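Local coordinates for protein hyaluronidase (PDB 5DIY) that probably acts as a family 84 hexosaminidase that removes O-linked N-acetylglucosamine, crystallised here as a mutant with the sugar bound, at residues 37-42 with 115-120; 80-85 with 97-102; 105-110 with 150-155; 143-148 with 159-164. All coordinates share one frame; numbering follows the deposited sequence.

Contact 1 of 4, residues 37-42 with 115-120; sequences AYIYAP and GIFFDN. Unlike the reference sequence in segment 115-120: Asn120 (reference Asp). With NAG (2-acetamido-2-deoxy-beta-D-glucopyranose), chain E.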
# COMPACT_ATOMS: atom_id res chain seq x y z
N ALA C 37 -18.15 -2.28 -6.54
CA ALA C 37 -17.47 -3.35 -7.27
C ALA C 37 -16.37 -4.00 -6.44
O ALA C 37 -15.56 -3.31 -5.84
CB ALA C 37 -16.88 -2.78 -8.55
N TYR C 38 -16.36 -5.33 -6.42
CA TYR C 38 -15.35 -6.10 -5.71
C TYR C 38 -14.79 -7.17 -6.62
O TYR C 38 -15.55 -7.89 -7.26
CB TYR C 38 -15.96 -6.76 -4.47
CG TYR C 38 -15.07 -7.78 -3.80
CD1 TYR C 38 -14.02 -7.38 -2.97
CD2 TYR C 38 -15.28 -9.15 -3.99
CE1 TYR C 38 -13.21 -8.32 -2.35
CE2 TYR C 38 -14.47 -10.09 -3.38
CZ TYR C 38 -13.44 -9.67 -2.56
OH TYR C 38 -12.64 -10.61 -1.95
N ILE C 39 -13.46 -7.29 -6.65
CA ILE C 39 -12.79 -8.39 -7.36
C ILE C 39 -12.12 -9.32 -6.36
O ILE C 39 -11.28 -8.90 -5.54
CB ILE C 39 -11.75 -7.88 -8.38
CG1 ILE C 39 -12.45 -7.15 -9.53
CG2 ILE C 39 -10.95 -9.05 -8.95
CD1 ILE C 39 -11.54 -6.25 -10.34
N TYR C 40 -12.47 -10.60 -6.44
CA TYR C 40 -11.80 -11.65 -5.67
C TYR C 40 -10.55 -12.10 -6.41
O TYR C 40 -10.66 -12.70 -7.48
CB TYR C 40 -12.74 -12.84 -5.45
CG TYR C 40 -12.10 -13.93 -4.65
CD1 TYR C 40 -12.15 -13.91 -3.26
CD2 TYR C 40 -11.41 -14.97 -5.27
CE1 TYR C 40 -11.55 -14.90 -2.51
CE2 TYR C 40 -10.80 -15.97 -4.52
CZ TYR C 40 -10.88 -15.93 -3.13
OH TYR C 40 -10.29 -16.90 -2.37
N ALA C 41 -9.37 -11.79 -5.86
CA ALA C 41 -8.10 -12.20 -6.46
C ALA C 41 -6.90 -12.30 -5.50
O ALA C 41 -5.80 -11.87 -5.85
CB ALA C 41 -7.76 -11.25 -7.61
N PRO C 42 -7.09 -12.88 -4.29
CA PRO C 42 -5.94 -12.96 -3.38
C PRO C 42 -4.85 -13.87 -3.93
O PRO C 42 -5.14 -15.02 -4.30
CB PRO C 42 -6.54 -13.52 -2.09
CG PRO C 42 -7.76 -14.24 -2.52
CD PRO C 42 -8.30 -13.47 -3.69
N GLY C 115 -12.58 -12.09 -13.94
CA GLY C 115 -11.22 -11.55 -14.08
C GLY C 115 -10.27 -12.62 -14.58
O GLY C 115 -10.25 -13.73 -14.04
N ILE C 116 -9.48 -12.31 -15.60
CA ILE C 116 -8.43 -13.23 -16.07
C ILE C 116 -7.11 -12.46 -16.12
O ILE C 116 -6.90 -11.64 -17.02
CB ILE C 116 -8.77 -13.89 -17.43
CG1 ILE C 116 -10.17 -14.53 -17.38
CG2 ILE C 116 -7.73 -14.95 -17.79
CD1 ILE C 116 -10.60 -15.22 -18.66
N PHE C 117 -6.23 -12.72 -15.15
CA PHE C 117 -5.04 -11.88 -14.95
C PHE C 117 -3.76 -12.58 -15.38
O PHE C 117 -3.61 -13.78 -15.18
CB PHE C 117 -4.91 -11.44 -13.48
CG PHE C 117 -6.12 -10.71 -12.93
CD1 PHE C 117 -7.02 -10.03 -13.76
CD2 PHE C 117 -6.32 -10.67 -11.56
CE1 PHE C 117 -8.11 -9.37 -13.22
CE2 PHE C 117 -7.41 -10.00 -11.02
CZ PHE C 117 -8.30 -9.35 -11.85
N PHE C 118 -2.86 -11.80 -15.99
CA PHE C 118 -1.56 -12.28 -16.47
C PHE C 118 -0.40 -11.43 -15.93
O PHE C 118 0.67 -11.36 -16.54
CB PHE C 118 -1.54 -12.29 -18.01
CG PHE C 118 -2.63 -13.14 -18.61
CD1 PHE C 118 -2.45 -14.51 -18.75
CD2 PHE C 118 -3.83 -12.57 -18.99
CE1 PHE C 118 -3.46 -15.30 -19.28
CE2 PHE C 118 -4.84 -13.35 -19.53
CZ PHE C 118 -4.66 -14.72 -19.67
N ASP C 119 -0.61 -10.78 -14.79
CA ASP C 119 0.46 -10.05 -14.10
C ASP C 119 1.45 -11.02 -13.45
O ASP C 119 1.07 -12.09 -13.00
CB ASP C 119 -0.11 -9.11 -13.03
CG ASP C 119 -0.96 -9.82 -12.00
OD1 ASP C 119 -1.95 -10.48 -12.39
OD2 ASP C 119 -0.66 -9.71 -10.80
N ASN C 120 2.72 -10.61 -13.41
CA ASN C 120 3.78 -11.37 -12.75
C ASN C 120 3.89 -12.81 -13.26
O ASN C 120 3.76 -13.78 -12.51
CB ASN C 120 3.61 -11.33 -11.22
CG ASN C 120 3.54 -9.92 -10.68
OD1 ASN C 120 3.91 -8.95 -11.35
ND2 ASN C 120 3.04 -9.78 -9.45
C1 NAG E . 2.01 -6.46 -8.16
C2 NAG E . 0.75 -7.33 -8.19
C3 NAG E . -0.16 -7.17 -6.97
C4 NAG E . 0.65 -6.69 -5.77
C5 NAG E . 1.22 -5.32 -6.09
C6 NAG E . 2.07 -4.75 -4.95
C7 NAG E . -0.52 -5.99 -9.84
C8 NAG E . -1.26 -6.06 -11.15
N2 NAG E . -0.00 -7.15 -9.43
O3 NAG E . -0.79 -8.43 -6.68
O4 NAG E . -0.20 -6.56 -4.62
O5 NAG E . 1.96 -5.30 -7.32
O6 NAG E . 3.10 -5.65 -4.53
O7 NAG E . -0.40 -4.95 -9.22
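With CG beside its own backbone N (chi1 -56°), Phe117 sends its ring across the barrel interior towards Ile39, whose CG2, anti to the backbone N, reaches out to meet it. The two side chains meet at an oblique angle, with Ile39 CG2 lying 3.9 Å from Phe117 CZ. Ala41 joins them from the loop beyond its strand, its CB 3.6 Å from Phe117 CE2. Both aliphatic groups sit at the edge of the ring, near its plane, so this part is apolar edge packing.

Just past the strand, Asp119 handles the sugar. Its OD2 accepts the acetamide N-H of the bound N-acetylglucosamine, N2 to OD2 being 3.0 Å in a nearly straight bond (166° at the hydrogen), and the same oxygen forms a salt bridge with Lys43. The acetyl methyl C8 also packs on Asp119 CB at 3.8 Å. With an alanine in place of Asp119, the acetamide N-H would probably lose its acceptor and Lys43 its carboxylate mate. Next to it stands the engineered Asn120, at the position of the predicted proton donor; its ND2 comes within 3.6 Å of the sugar's C2, and Tyr14 and Tyr168 hold its amide.

Strands 37-40 and 113-117 are not neighbours: strand 77-82 runs between them, and Ile39 and Phe117 both touch its Ala81. Trp221 also meets the Phe117 ring. On the outer side of the barrel, Tyr38 and Tyr40 pack on helix 20-32, while Ile116 and Phe118 pack on helix 137-153.

Contact 2 of 4, residues 80-85 with 97-102; sequences FAISPG and ETLIRK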
# COMPACT_ATOMS: atom_id res chain seq x y z
N PHE C 80 -15.21 -12.67 -9.95
CA PHE C 80 -14.29 -13.75 -9.63
C PHE C 80 -13.13 -13.65 -10.61
O PHE C 80 -13.35 -13.66 -11.82
CB PHE C 80 -14.95 -15.12 -9.77
CG PHE C 80 -14.00 -16.27 -9.59
CD1 PHE C 80 -13.60 -16.66 -8.32
CD2 PHE C 80 -13.46 -16.93 -10.69
CE1 PHE C 80 -12.69 -17.69 -8.14
CE2 PHE C 80 -12.56 -17.96 -10.52
CZ PHE C 80 -12.17 -18.35 -9.25
N ALA C 81 -11.90 -13.56 -10.09
CA ALA C 81 -10.72 -13.57 -10.95
C ALA C 81 -9.93 -14.86 -10.83
O ALA C 81 -9.95 -15.53 -9.79
CB ALA C 81 -9.83 -12.37 -10.65
N ILE C 82 -9.23 -15.19 -11.91
CA ILE C 82 -8.37 -16.37 -12.02
C ILE C 82 -7.05 -15.91 -12.68
O ILE C 82 -7.06 -15.00 -13.51
CB ILE C 82 -9.08 -17.50 -12.81
CG1 ILE C 82 -8.32 -18.83 -12.73
CG2 ILE C 82 -9.36 -17.11 -14.26
CD1 ILE C 82 -8.52 -19.57 -11.43
N SER C 83 -5.94 -16.52 -12.28
CA SER C 83 -4.61 -16.17 -12.77
C SER C 83 -3.90 -17.44 -13.25
O SER C 83 -3.22 -18.10 -12.46
CB SER C 83 -3.80 -15.48 -11.67
OG SER C 83 -4.47 -14.32 -11.22
N PRO C 84 -4.07 -17.80 -14.54
CA PRO C 84 -3.55 -19.04 -15.10
C PRO C 84 -2.19 -18.95 -15.79
O PRO C 84 -1.67 -19.98 -16.25
CB PRO C 84 -4.62 -19.41 -16.13
CG PRO C 84 -5.03 -18.08 -16.68
CD PRO C 84 -4.94 -17.11 -15.53
N GLY C 85 -1.60 -17.76 -15.84
CA GLY C 85 -0.46 -17.48 -16.71
C GLY C 85 0.88 -18.09 -16.37
O GLY C 85 1.80 -18.02 -17.18
N GLU C 97 -11.24 -25.39 -21.74
CA GLU C 97 -12.31 -26.17 -21.09
C GLU C 97 -12.10 -26.23 -19.58
O GLU C 97 -13.06 -26.13 -18.81
CB GLU C 97 -12.39 -27.59 -21.65
CG GLU C 97 -12.67 -27.73 -23.15
CD GLU C 97 -13.95 -27.05 -23.60
OE1 GLU C 97 -14.94 -27.03 -22.83
OE2 GLU C 97 -13.96 -26.53 -24.74
N THR C 98 -10.85 -26.40 -19.16
CA THR C 98 -10.49 -26.45 -17.74
C THR C 98 -10.78 -25.13 -17.02
O THR C 98 -11.33 -25.13 -15.92
CB THR C 98 -9.01 -26.87 -17.57
OG1 THR C 98 -8.81 -28.17 -18.14
CG2 THR C 98 -8.58 -26.88 -16.10
N LEU C 99 -10.45 -24.00 -17.65
CA LEU C 99 -10.77 -22.68 -17.08
C LEU C 99 -12.28 -22.47 -16.97
O LEU C 99 -12.77 -21.98 -15.95
CB LEU C 99 -10.13 -21.55 -17.89
CG LEU C 99 -10.19 -20.15 -17.25
CD1 LEU C 99 -8.87 -19.41 -17.38
CD2 LEU C 99 -11.32 -19.30 -17.84
N ILE C 100 -13.01 -22.86 -18.02
CA ILE C 100 -14.48 -22.74 -18.03
C ILE C 100 -15.12 -23.63 -16.96
O ILE C 100 -16.12 -23.23 -16.35
CB ILE C 100 -15.07 -23.05 -19.44
CG1 ILE C 100 -14.62 -21.99 -20.47
CG2 ILE C 100 -16.59 -23.17 -19.41
CD1 ILE C 100 -15.24 -20.61 -20.32
N ARG C 101 -14.54 -24.80 -16.72
CA ARG C 101 -14.99 -25.69 -15.65
C ARG C 101 -14.77 -25.05 -14.28
O ARG C 101 -15.66 -25.08 -13.42
CB ARG C 101 -14.26 -27.03 -15.75
CG ARG C 101 -14.96 -28.22 -15.10
CD ARG C 101 -14.18 -29.52 -15.29
NE ARG C 101 -13.69 -29.68 -16.67
CZ ARG C 101 -12.41 -29.71 -17.07
NH1 ARG C 101 -11.39 -29.64 -16.21
NH2 ARG C 101 -12.15 -29.83 -18.36
N LYS C 102 -13.60 -24.45 -14.09
CA LYS C 102 -13.25 -23.75 -12.84
C LYS C 102 -14.23 -22.62 -12.49
O LYS C 102 -14.64 -22.50 -11.33
CB LYS C 102 -11.81 -23.20 -12.92
CG LYS C 102 -11.32 -22.42 -11.71
CD LYS C 102 -11.49 -23.20 -10.42
CE LYS C 102 -10.62 -22.63 -9.30
NZ LYS C 102 -9.18 -22.95 -9.50
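Flat groups border the meeting of Ile82 with Leu99 and Lys102 without making it. Two residues before Ile82 on the strand, the ring of Phe80 stacks on that of Phe106, one turn beyond Lys102 on the helix. The ring of Tyr56 takes the ammonium group of Lys102 in a cation-pi pair, and on the far side of the helix the Arg101 guanidinium carries Glu97 O over one face, towards the rim.

The contact itself is aliphatic. Ile82 offers both branches: CG2 lies 3.9 Å from Leu99 CD1 as the two side chains slide past each other in opposite directions, and CD1 turns to Lys102. There it meets the lysine at two points, 4.0 Å from CG and 3.9 Å from NZ. The Lys102 chain bends at chi2 (52°) and chi4 (-73°), so that both return to the isoleucine tip while the middle bows away. Pro84, two residues past the strand, adds its CG, 4.1 Å from Leu99 CD1.

Lys102 NZ is buried, yet well served: the carbonyl oxygens of Glu54, Tyr47 and Trp52 accept from it, and this threefold grip probably offsets the cost of burying its charge. Trp52 also packs on Ile82 and Pro84.

Strand 77-82, helix 93-108 and strand 113-117 form one beta-alpha-beta unit, and this is the helix-on-strand packing by which a TIM barrel seals the outside of its parallel sheet.

Contact 3 of 4, residues 105-110 with 150-155; sequences PFLEMG and QRLEST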
# COMPACT_ATOMS: atom_id res chain seq x y z
N PRO C 105 -19.13 -22.92 -11.49
CA PRO C 105 -19.86 -22.68 -10.22
C PRO C 105 -20.21 -21.20 -9.97
O PRO C 105 -21.29 -20.90 -9.47
CB PRO C 105 -18.90 -23.20 -9.15
CG PRO C 105 -18.07 -24.23 -9.84
CD PRO C 105 -17.96 -23.80 -11.28
N PHE C 106 -19.31 -20.30 -10.36
CA PHE C 106 -19.55 -18.85 -10.24
C PHE C 106 -20.59 -18.36 -11.23
O PHE C 106 -21.45 -17.56 -10.86
CB PHE C 106 -18.24 -18.07 -10.35
CG PHE C 106 -17.27 -18.40 -9.26
CD1 PHE C 106 -17.41 -17.82 -8.01
CD2 PHE C 106 -16.25 -19.32 -9.46
CE1 PHE C 106 -16.54 -18.14 -6.98
CE2 PHE C 106 -15.38 -19.65 -8.43
CZ PHE C 106 -15.52 -19.06 -7.19
N LEU C 107 -20.52 -18.85 -12.46
CA LEU C 107 -21.55 -18.54 -13.47
C LEU C 107 -22.94 -18.96 -12.99
O LEU C 107 -23.89 -18.20 -13.12
CB LEU C 107 -21.22 -19.21 -14.82
CG LEU C 107 -19.92 -18.82 -15.52
CD1 LEU C 107 -19.72 -19.69 -16.75
CD2 LEU C 107 -19.91 -17.34 -15.90
N GLU C 108 -23.03 -20.16 -12.40
CA GLU C 108 -24.30 -20.68 -11.87
C GLU C 108 -24.80 -19.96 -10.61
O GLU C 108 -26.00 -19.98 -10.34
CB GLU C 108 -24.16 -22.18 -11.59
CG GLU C 108 -23.92 -23.03 -12.83
CD GLU C 108 -23.54 -24.47 -12.52
OE1 GLU C 108 -23.42 -24.84 -11.33
OE2 GLU C 108 -23.35 -25.25 -13.49
N MET C 109 -23.90 -19.34 -9.85
CA MET C 109 -24.28 -18.51 -8.69
C MET C 109 -24.62 -17.05 -9.04
O MET C 109 -24.97 -16.27 -8.15
CB MET C 109 -23.19 -18.56 -7.62
CG MET C 109 -23.14 -19.87 -6.87
SD MET C 109 -21.87 -19.91 -5.60
CE MET C 109 -20.36 -19.99 -6.57
N GLY C 110 -24.53 -16.69 -10.32
CA GLY C 110 -25.00 -15.39 -10.80
C GLY C 110 -23.91 -14.39 -11.16
O GLY C 110 -24.21 -13.28 -11.58
N GLN C 150 -16.05 -15.56 -26.33
CA GLN C 150 -16.96 -16.20 -27.28
C GLN C 150 -17.70 -17.40 -26.67
O GLN C 150 -18.90 -17.56 -26.89
CB GLN C 150 -16.22 -16.58 -28.57
CG GLN C 150 -15.88 -15.36 -29.42
CD GLN C 150 -14.96 -15.64 -30.60
OE1 GLN C 150 -14.35 -16.71 -30.71
NE2 GLN C 150 -14.83 -14.65 -31.48
N ARG C 151 -17.00 -18.21 -25.87
CA ARG C 151 -17.63 -19.30 -25.12
C ARG C 151 -18.67 -18.78 -24.12
O ARG C 151 -19.79 -19.30 -24.07
CB ARG C 151 -16.58 -20.15 -24.40
CG ARG C 151 -17.15 -21.24 -23.48
CD ARG C 151 -17.99 -22.27 -24.23
NE ARG C 151 -17.16 -23.05 -25.15
CZ ARG C 151 -16.34 -24.04 -24.79
NH1 ARG C 151 -16.25 -24.43 -23.52
NH2 ARG C 151 -15.62 -24.65 -25.72
N LEU C 152 -18.31 -17.77 -23.34
CA LEU C 152 -19.22 -17.21 -22.32
C LEU C 152 -20.47 -16.55 -22.92
O LEU C 152 -21.54 -16.61 -22.31
CB LEU C 152 -18.49 -16.22 -21.41
CG LEU C 152 -17.45 -16.80 -20.44
CD1 LEU C 152 -16.73 -15.67 -19.72
CD2 LEU C 152 -18.08 -17.77 -19.45
N GLU C 153 -20.34 -15.94 -24.10
CA GLU C 153 -21.50 -15.36 -24.80
C GLU C 153 -22.52 -16.43 -25.23
O GLU C 153 -23.71 -16.14 -25.31
CB GLU C 153 -21.07 -14.53 -26.01
CG GLU C 153 -20.45 -13.19 -25.62
CD GLU C 153 -19.78 -12.46 -26.77
OE1 GLU C 153 -19.46 -13.09 -27.81
OE2 GLU C 153 -19.55 -11.24 -26.64
N SER C 154 -22.04 -17.65 -25.47
CA SER C 154 -22.89 -18.82 -25.73
C SER C 154 -23.30 -19.61 -24.47
O SER C 154 -23.90 -20.68 -24.59
CB SER C 154 -22.16 -19.77 -26.70
OG SER C 154 -21.69 -19.08 -27.85
N THR C 155 -22.99 -19.09 -23.28
CA THR C 155 -23.30 -19.75 -22.00
C THR C 155 -24.27 -18.92 -21.15
O THR C 155 -25.26 -19.45 -20.64
CB THR C 155 -22.02 -20.00 -21.17
OG1 THR C 155 -20.99 -20.54 -22.00
CG2 THR C 155 -22.29 -20.96 -20.00
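Leu107 leaves helix 93-108 pointing at the end of helix 137-153, where Leu152 and Thr155 receive it. Its CB and CG stand back from the other segment, and the touching is left to the two methyl groups. With CG beside the backbone N (chi1 -62°) and the chain extended beyond it (chi2 174°), CD1 is carried furthest across, coming within 3.7 Å of Leu152 CD2. CD2 of Leu107 rests against that same methyl at 4.0 Å, so Leu152 CD2 sits near both branches of the fork. CD1 also has Thr155 CG2 as a looser neighbour at 4.3 Å.

Thr155 turns its methyl to Leu107 while its hydroxyl bonds back into the last turn of the helix before it: OG1 donates to Arg151 O at 2.7 Å, well above the carbonyl plane (43° out of it). Arg151, in turn, forms a salt bridge with Glu97 on the neighbouring helix. Helix 93-108 itself ends nearby in a Schellman motif, with Gly110 taking the positive phi.

Between 105-110 and 150-155 methyl packing alone makes the join, Thr155 contributing its carbon and spending its polar atom at home; the Arg151-Glu97 salt bridge adds a charged tie further along the two helices.

Contact 4 of 4, residues 143-148 with 159-164; sequences DFLTRV and PQIIMC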
# COMPACT_ATOMS: atom_id res chain seq x y z
N ASP C 143 -5.86 -14.05 -28.25
CA ASP C 143 -6.59 -15.19 -28.82
C ASP C 143 -7.26 -16.04 -27.75
O ASP C 143 -8.40 -16.48 -27.93
CB ASP C 143 -5.66 -16.06 -29.68
CG ASP C 143 -6.36 -17.30 -30.21
OD1 ASP C 143 -7.47 -17.17 -30.76
OD2 ASP C 143 -5.81 -18.42 -30.06
N PHE C 144 -6.56 -16.28 -26.65
CA PHE C 144 -7.14 -17.02 -25.53
C PHE C 144 -8.36 -16.28 -24.96
O PHE C 144 -9.42 -16.88 -24.79
CB PHE C 144 -6.11 -17.24 -24.43
CG PHE C 144 -6.62 -18.07 -23.29
CD1 PHE C 144 -6.74 -19.44 -23.43
CD2 PHE C 144 -7.00 -17.49 -22.08
CE1 PHE C 144 -7.20 -20.23 -22.38
CE2 PHE C 144 -7.46 -18.26 -21.04
CZ PHE C 144 -7.57 -19.63 -21.19
N LEU C 145 -8.20 -14.99 -24.69
CA LEU C 145 -9.28 -14.21 -24.08
C LEU C 145 -10.48 -14.05 -25.01
O LEU C 145 -11.63 -14.10 -24.56
CB LEU C 145 -8.77 -12.84 -23.61
CG LEU C 145 -7.79 -12.91 -22.43
CD1 LEU C 145 -7.06 -11.58 -22.28
CD2 LEU C 145 -8.51 -13.29 -21.14
N THR C 146 -10.21 -13.87 -26.31
CA THR C 146 -11.26 -13.86 -27.33
C THR C 146 -12.08 -15.14 -27.29
O THR C 146 -13.31 -15.09 -27.26
CB THR C 146 -10.67 -13.68 -28.75
OG1 THR C 146 -9.93 -12.46 -28.81
CG2 THR C 146 -11.79 -13.67 -29.83
N ARG C 147 -11.39 -16.28 -27.27
CA ARG C 147 -12.05 -17.60 -27.23
C ARG C 147 -12.82 -17.84 -25.92
O ARG C 147 -13.89 -18.46 -25.95
CB ARG C 147 -11.06 -18.74 -27.49
CG ARG C 147 -10.76 -18.93 -28.98
CD ARG C 147 -9.93 -20.17 -29.25
NE ARG C 147 -8.54 -19.98 -28.83
CZ ARG C 147 -7.90 -20.63 -27.85
NH1 ARG C 147 -8.49 -21.58 -27.13
NH2 ARG C 147 -6.63 -20.33 -27.60
N VAL C 148 -12.30 -17.35 -24.80
CA VAL C 148 -13.03 -17.47 -23.53
C VAL C 148 -14.32 -16.64 -23.58
O VAL C 148 -15.37 -17.11 -23.17
CB VAL C 148 -12.17 -17.11 -22.28
CG1 VAL C 148 -13.00 -17.13 -21.01
CG2 VAL C 148 -10.99 -18.07 -22.14
N PRO C 159 -21.88 -11.52 -20.57
CA PRO C 159 -20.65 -11.77 -19.82
C PRO C 159 -19.69 -10.60 -19.98
O PRO C 159 -19.77 -9.87 -20.98
CB PRO C 159 -20.09 -13.03 -20.47
CG PRO C 159 -20.58 -12.96 -21.87
CD PRO C 159 -21.95 -12.34 -21.79
N GLN C 160 -18.82 -10.42 -19.00
CA GLN C 160 -17.82 -9.37 -19.01
C GLN C 160 -16.51 -9.94 -18.52
O GLN C 160 -16.48 -10.61 -17.49
CB GLN C 160 -18.24 -8.21 -18.12
CG GLN C 160 -19.30 -7.32 -18.74
CD GLN C 160 -19.83 -6.28 -17.78
OE1 GLN C 160 -19.85 -6.48 -16.57
NE2 GLN C 160 -20.28 -5.15 -18.33
N ILE C 161 -15.45 -9.67 -19.26
CA ILE C 161 -14.11 -10.05 -18.87
C ILE C 161 -13.31 -8.78 -18.61
O ILE C 161 -13.34 -7.83 -19.40
CB ILE C 161 -13.41 -10.93 -19.92
CG1 ILE C 161 -14.14 -12.27 -20.07
CG2 ILE C 161 -11.94 -11.18 -19.53
CD1 ILE C 161 -13.73 -13.08 -21.28
N ILE C 162 -12.60 -8.78 -17.49
CA ILE C 162 -11.56 -7.79 -17.22
C ILE C 162 -10.25 -8.58 -17.17
O ILE C 162 -10.17 -9.63 -16.53
CB ILE C 162 -11.84 -6.95 -15.95
CG1 ILE C 162 -10.75 -5.88 -15.77
CG2 ILE C 162 -11.95 -7.80 -14.69
CD1 ILE C 162 -11.16 -4.73 -14.87
N MET C 163 -9.25 -8.11 -17.89
CA MET C 163 -7.96 -8.79 -17.93
C MET C 163 -6.89 -7.87 -17.38
O MET C 163 -7.00 -6.65 -17.47
CB MET C 163 -7.62 -9.27 -19.35
CG MET C 163 -7.20 -8.21 -20.36
SD MET C 163 -5.43 -7.78 -20.34
CE MET C 163 -4.69 -9.28 -20.97
N CYS C 164 -5.85 -8.48 -16.79
CA CYS C 164 -4.66 -7.75 -16.38
C CYS C 164 -3.53 -8.16 -17.32
O CYS C 164 -3.22 -9.35 -17.42
CB CYS C 164 -4.27 -8.05 -14.93
SG CYS C 164 -2.93 -6.97 -14.34
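Leu145 and Met163 form the tight part of this contact. Their side chains cross at about a right angle, and Leu145 CD1 lies 3.6 Å from Met163 CE with Met163 CB close behind at 3.8 Å. Met163 curls to do this: CG sits between the backbone N and the carbonyl carbon (chi1 74°) and the chain bends again at chi2 and chi3, wrapping CB, CG and CE round a single leucine methyl.

Along the strand the fit is slacker. Ile161 CD1 touches Val148 CG1 at 4.1 Å, again crosswise, and Leu145 CD2 stays 4.3 Å from Ile161 CG2. Ile116 of the neighbouring strand packs on both Leu145 and Val148.

Away from the sheet, on the more exposed side of the helix, Asp143 and Arg147 pair one turn apart. Arg147 NH2 reaches Asp143 OD2 at 3.2 Å from above the carboxylate plane, a salt bridge to which Tyr134 adds its hydroxyl.

Helix 137-153 runs nearly antiparallel to the strand that follows it (161° between short axes), as expected in an alpha/beta barrel. Hydrocarbon from the helix meets carbon atoms of Met163 and Ile161, so the interface rests on shape and exclusion of water, the Asp143-Arg147 pair keeping to the outer flank.

Overall arrangement
Following the chain, 37-42 opens the loop that contact 1 closes at 115-120, across the interior of the barrel. Contact 2 is nested wholly within that loop and docks helix 93-108 on strand 77-82. Contact 3 starts inside it too, at 105-110, but closes beyond it at 150-155, so contacts 1 and 3 cross. Contact 4 follows contact 1 in series and crosses contact 3, opening at 143-148 and closing at 159-164. Helix 93-108 is shared by contacts 2 and 3, helix 137-153 by contacts 3 and 4. Contact 1 thus spans two strands near the sugar site, contacts 2 and 4 dock the two helices on strands 77-82 and 160-164, and contact 3 joins the helices to each other.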